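Local coordinates for uncharacterized metalloprotein (Deinococcus radiodurans, PDB 3GG7), which is of unknown function but binds manganese and, as a member of the TatD-type hydrolase family, may hydrolyse ester bonds, at residues Leu71-Pro79 and His108-Arg119. Residues are numbered along the deposited sequence; the frame is centred on the assembly and turned at random.
Sequences LPWFDRYLP and HILRRCEDHGGR. With SO4 (sulfate ion), chain C.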
loop_
_atom_site.group_PDB
_atom_site.type_symbol
_atom_site.label_atom_id
_atom_site.label_comp_id
_atom_site.label_asym_id
_atom_site.label_seq_id
_atom_site.Cartn_x
_atom_site.Cartn_y
_atom_site.Cartn_z
ATOM N N LEU A 71 -7.277 -13.676 -12.776
ATOM C CA LEU A 71 -6.167 -14.207 -11.955
ATOM C C LEU A 71 -4.913 -14.643 -12.721
ATOM O O LEU A 71 -3.809 -14.305 -12.312
ATOM C CB LEU A 71 -6.639 -15.317 -11.016
ATOM C CG LEU A 71 -5.595 -15.764 -9.990
ATOM C CD1 LEU A 71 -5.149 -14.603 -9.082
ATOM C CD2 LEU A 71 -6.204 -16.877 -9.161
ATOM N N PRO A 72 -5.057 -15.353 -13.852
ATOM C CA PRO A 72 -3.829 -15.780 -14.548
ATOM C C PRO A 72 -2.883 -14.671 -15.032
ATOM O O PRO A 72 -1.696 -14.926 -15.257
ATOM C CB PRO A 72 -4.366 -16.571 -15.745
ATOM C CG PRO A 72 -5.743 -16.914 -15.399
ATOM C CD PRO A 72 -6.269 -15.884 -14.492
ATOM N N TRP A 73 -3.383 -13.439 -15.188
ATOM C CA TRP A 73 -2.539 -12.324 -15.568
ATOM C C TRP A 73 -1.573 -11.923 -14.441
ATOM O O TRP A 73 -0.576 -11.287 -14.690
ATOM C CB TRP A 73 -3.411 -11.158 -16.025
ATOM C CG TRP A 73 -3.856 -11.346 -17.472
ATOM C CD1 TRP A 73 -3.189 -10.898 -18.566
ATOM C CD2 TRP A 73 -5.000 -12.060 -17.967
ATOM N NE1 TRP A 73 -3.852 -11.259 -19.712
ATOM C CE2 TRP A 73 -4.962 -11.982 -19.369
ATOM C CE3 TRP A 73 -6.039 -12.767 -17.363
ATOM C CZ2 TRP A 73 -5.931 -12.573 -20.179
ATOM C CZ3 TRP A 73 -7.006 -13.360 -18.183
ATOM C CH2 TRP A 73 -6.935 -13.250 -19.580
ATOM N N PHE A 74 -1.876 -12.331 -13.217
ATOM C CA PHE A 74 -0.979 -12.022 -12.103
ATOM C C PHE A 74 0.373 -12.695 -12.334
ATOM O O PHE A 74 1.392 -12.025 -12.365
ATOM C CB PHE A 74 -1.562 -12.383 -10.717
ATOM C CG PHE A 74 -0.706 -11.904 -9.598
ATOM C CD1 PHE A 74 -0.777 -10.595 -9.158
ATOM C CD2 PHE A 74 0.225 -12.745 -9.026
ATOM C CE1 PHE A 74 0.070 -10.151 -8.138
ATOM C CE2 PHE A 74 1.057 -12.300 -8.023
ATOM C CZ PHE A 74 0.975 -11.021 -7.590
ATOM N N ASP A 75 0.378 -14.022 -12.465
ATOM C CA ASP A 75 1.651 -14.701 -12.695
ATOM C C ASP A 75 2.323 -14.250 -13.992
ATOM O O ASP A 75 3.554 -14.131 -14.032
ATOM C CB ASP A 75 1.531 -16.216 -12.663
ATOM C CG ASP A 75 2.910 -16.906 -12.610
ATOM O OD1 ASP A 75 3.612 -16.804 -11.574
ATOM O OD2 ASP A 75 3.314 -17.518 -13.627
ATOM N N ARG A 76 1.522 -13.947 -15.024
ATOM C CA ARG A 76 2.042 -13.494 -16.311
ATOM C C ARG A 76 2.946 -12.288 -16.141
ATOM O O ARG A 76 4.019 -12.212 -16.753
ATOM C CB ARG A 76 0.912 -13.173 -17.301
ATOM C CG ARG A 76 1.368 -12.700 -18.681
ATOM C CD ARG A 76 0.191 -12.579 -19.626
ATOM N NE ARG A 76 0.541 -12.080 -20.955
ATOM C CZ ARG A 76 0.988 -12.828 -21.971
ATOM N NH1 ARG A 76 1.196 -14.132 -21.804
ATOM N NH2 ARG A 76 1.267 -12.260 -23.144
ATOM N N TYR A 77 2.490 -11.304 -15.355
ATOM C CA TYR A 77 3.162 -10.019 -15.271
ATOM C C TYR A 77 4.101 -9.847 -14.097
ATOM O O TYR A 77 4.870 -8.894 -14.085
ATOM C CB TYR A 77 2.118 -8.911 -15.201
ATOM C CG TYR A 77 1.216 -8.776 -16.417
ATOM C CD1 TYR A 77 1.699 -8.895 -17.714
ATOM C CD2 TYR A 77 -0.116 -8.501 -16.249
ATOM C CE1 TYR A 77 0.839 -8.711 -18.817
ATOM C CE2 TYR A 77 -0.970 -8.305 -17.311
ATOM C CZ TYR A 77 -0.484 -8.419 -18.603
ATOM O OH TYR A 77 -1.369 -8.203 -19.629
ATOM N N LEU A 78 4.101 -10.788 -13.160
ATOM C CA LEU A 78 4.947 -10.686 -11.980
ATOM C C LEU A 78 6.428 -10.417 -12.269
ATOM O O LEU A 78 7.044 -9.652 -11.556
ATOM C CB LEU A 78 4.746 -11.909 -11.089
ATOM C CG LEU A 78 5.143 -11.892 -9.617
ATOM C CD1 LEU A 78 4.698 -10.612 -8.895
ATOM C CD2 LEU A 78 4.573 -13.155 -8.996
ATOM N N PRO A 79 6.994 -10.986 -13.353
ATOM C CA PRO A 79 8.409 -10.691 -13.640
ATOM C C PRO A 79 8.718 -9.231 -13.980
ATOM O O PRO A 79 9.892 -8.805 -13.944
ATOM C CB PRO A 79 8.700 -11.581 -14.849
ATOM C CG PRO A 79 7.755 -12.692 -14.725
ATOM C CD PRO A 79 6.478 -12.042 -14.228
ATOM N N HIS A 108 -2.668 -17.519 -3.190
ATOM C CA HIS A 108 -2.059 -17.707 -4.523
ATOM C C HIS A 108 -1.002 -16.627 -4.775
ATOM O O HIS A 108 0.118 -16.914 -5.213
ATOM C CB HIS A 108 -3.129 -17.686 -5.627
ATOM C CG HIS A 108 -2.585 -17.650 -7.023
ATOM N ND1 HIS A 108 -2.384 -18.791 -7.784
ATOM C CD2 HIS A 108 -2.244 -16.609 -7.813
ATOM C CE1 HIS A 108 -1.930 -18.446 -8.976
ATOM N NE2 HIS A 108 -1.830 -17.128 -9.018
ATOM N N ILE A 109 -1.370 -15.378 -4.478
ATOM C CA ILE A 109 -0.497 -14.255 -4.720
ATOM C C ILE A 109 0.780 -14.393 -3.893
ATOM O O ILE A 109 1.863 -14.223 -4.419
ATOM C CB ILE A 109 -1.221 -12.922 -4.478
ATOM C CG1 ILE A 109 -2.107 -12.623 -5.712
ATOM C CG2 ILE A 109 -0.226 -11.807 -4.238
ATOM C CD1 ILE A 109 -3.030 -11.432 -5.597
ATOM N N LEU A 110 0.647 -14.722 -2.615
ATOM C CA LEU A 110 1.816 -14.853 -1.752
ATOM C C LEU A 110 2.725 -15.978 -2.228
ATOM O O LEU A 110 3.934 -15.803 -2.287
ATOM C CB LEU A 110 1.393 -15.067 -0.304
ATOM C CG LEU A 110 0.651 -13.910 0.351
ATOM C CD1 LEU A 110 0.287 -14.257 1.777
ATOM C CD2 LEU A 110 1.485 -12.613 0.342
ATOM N N ARG A 111 2.134 -17.087 -2.639
ATOM C CA ARG A 111 2.921 -18.200 -3.147
ATOM C C ARG A 111 3.674 -17.843 -4.440
ATOM O O ARG A 111 4.860 -18.165 -4.571
ATOM C CB ARG A 111 2.041 -19.432 -3.322
ATOM C CG ARG A 111 1.551 -20.008 -2.000
ATOM C CD ARG A 111 1.224 -21.483 -2.137
ATOM N NE ARG A 111 0.266 -21.966 -1.141
ATOM C CZ ARG A 111 0.495 -22.086 0.170
ATOM N NH1 ARG A 111 1.663 -21.731 0.717
ATOM N NH2 ARG A 111 -0.469 -22.562 0.957
ATOM N N ARG A 112 3.015 -17.133 -5.365
ATOM C CA ARG A 112 3.665 -16.722 -6.613
ATOM C C ARG A 112 4.766 -15.718 -6.323
ATOM O O ARG A 112 5.835 -15.770 -6.936
ATOM C CB ARG A 112 2.670 -16.138 -7.609
ATOM C CG ARG A 112 1.541 -17.092 -7.996
ATOM C CD ARG A 112 2.018 -18.281 -8.820
ATOM N NE ARG A 112 2.649 -19.330 -8.016
ATOM C CZ ARG A 112 2.010 -20.202 -7.229
ATOM N NH1 ARG A 112 2.712 -21.110 -6.555
ATOM N NH2 ARG A 112 0.685 -20.176 -7.091
ATOM N N CYS A 113 4.551 -14.829 -5.348
ATOM C CA CYS A 113 5.603 -13.900 -4.942
ATOM C C CYS A 113 6.821 -14.685 -4.452
ATOM O O CYS A 113 7.936 -14.410 -4.858
ATOM C CB CYS A 113 5.140 -12.950 -3.862
ATOM S SG CYS A 113 4.012 -11.658 -4.496
ATOM N N GLU A 114 6.587 -15.692 -3.620
ATOM C CA GLU A 114 7.697 -16.537 -3.142
ATOM C C GLU A 114 8.428 -17.198 -4.315
ATOM O O GLU A 114 9.679 -17.173 -4.373
ATOM C CB GLU A 114 7.200 -17.589 -2.155
ATOM C CG GLU A 114 8.322 -18.461 -1.625
ATOM C CD GLU A 114 7.882 -19.477 -0.602
ATOM O OE1 GLU A 114 6.890 -19.240 0.142
ATOM O OE2 GLU A 114 8.572 -20.519 -0.525
ATOM N N ASP A 115 7.655 -17.721 -5.268
ATOM C CA ASP A 115 8.209 -18.451 -6.409
ATOM C C ASP A 115 9.091 -17.561 -7.290
ATOM O O ASP A 115 10.010 -18.046 -7.946
ATOM C CB ASP A 115 7.089 -19.041 -7.277
ATOM C CG ASP A 115 6.409 -20.230 -6.655
ATOM O OD1 ASP A 115 6.972 -20.843 -5.731
ATOM O OD2 ASP A 115 5.286 -20.558 -7.116
ATOM N N HIS A 116 8.806 -16.255 -7.313
ATOM C CA HIS A 116 9.543 -15.298 -8.124
ATOM C C HIS A 116 10.592 -14.538 -7.313
ATOM O O HIS A 116 11.122 -13.524 -7.767
ATOM C CB HIS A 116 8.566 -14.322 -8.816
ATOM C CG HIS A 116 7.790 -14.931 -9.939
ATOM N ND1 HIS A 116 8.163 -14.785 -11.258
ATOM C CD2 HIS A 116 6.653 -15.666 -9.948
ATOM C CE1 HIS A 116 7.293 -15.409 -12.029
ATOM N NE2 HIS A 116 6.363 -15.946 -11.261
ATOM N N GLY A 117 10.887 -15.033 -6.111
ATOM C CA GLY A 117 11.992 -14.522 -5.298
ATOM C C GLY A 117 11.642 -13.411 -4.321
ATOM O O GLY A 117 12.522 -12.750 -3.765
ATOM N N GLY A 118 10.348 -13.218 -4.088
ATOM C CA GLY A 118 9.881 -12.240 -3.106
ATOM C C GLY A 118 9.591 -10.894 -3.748
ATOM O O GLY A 118 10.216 -10.512 -4.731
ATOM N N ARG A 119 8.615 -10.189 -3.186
ATOM C CA ARG A 119 8.237 -8.848 -3.655
ATOM C C ARG A 119 7.953 -7.929 -2.470
ATOM O O ARG A 119 7.736 -8.393 -1.333
ATOM C CB ARG A 119 6.965 -8.930 -4.537
ATOM C CG ARG A 119 7.132 -9.690 -5.850
ATOM C CD ARG A 119 8.049 -8.928 -6.782
ATOM N NE ARG A 119 8.175 -9.494 -8.115
ATOM C CZ ARG A 119 9.041 -10.443 -8.461
ATOM N NH1 ARG A 119 9.801 -11.045 -7.546
ATOM N NH2 ARG A 119 9.103 -10.859 -9.717
HETATM S S SO4 C . 0.417 -8.806 -22.867
HETATM O O1 SO4 C . 1.747 -9.007 -22.310
HETATM O O2 SO4 C . 0.197 -7.384 -23.142
HETATM O O3 SO4 C . 0.292 -9.546 -24.134
HETATM O O4 SO4 C . -0.541 -9.327 -21.892
HETATM O O HOH W 1 -1.580 -15.915 -11.516
HETATM O O HOH W 2 4.698 -19.401 -10.045
#
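Helix 72-77, which carries F74 and D75, runs nearly parallel to the I109 and R112 face of helix 108-115, the axes 10.6 Å apart at their closest and crossing at -17°. A large flat ring suits helices at this spacing: F74 CG lies anti to the backbone N (chi1 -173°), which sends the ring to the second helix, where I109 CG1 sits 3.8 Å from its centroid in a CH-pi contact and C113 SG lies at its edge. L71 CD2 makes a similar contact over H108, whose other face is backed by R112 CG; water 1 joins H108 NE2 to L71 O and D75 N. H116 offers both an N-H and a ring face: NE2 donates to D75 OD1 (2.9 Å) from above the carboxylate plane, while L78, branched and apolar, lays CG over the imidazole. G117, where a side chain would jam against the preceding carbonyl O, ends helix 99-115 in a Schellman motif. R119's planar guanidinium serves several carbonyls at once, NH2 donating to L78 O (3.0 Å) and NH1 to H116 O and G118 O; a leucine here would probably leave all three without these N-H donors and untie the turn from L78. In the TIM-barrel-like fold, I109 and C113 seat helix 99-115 on strands 83-88 and 119-124, through V87, V84 and L121, and L78, just after helix 72-77, reaches V84.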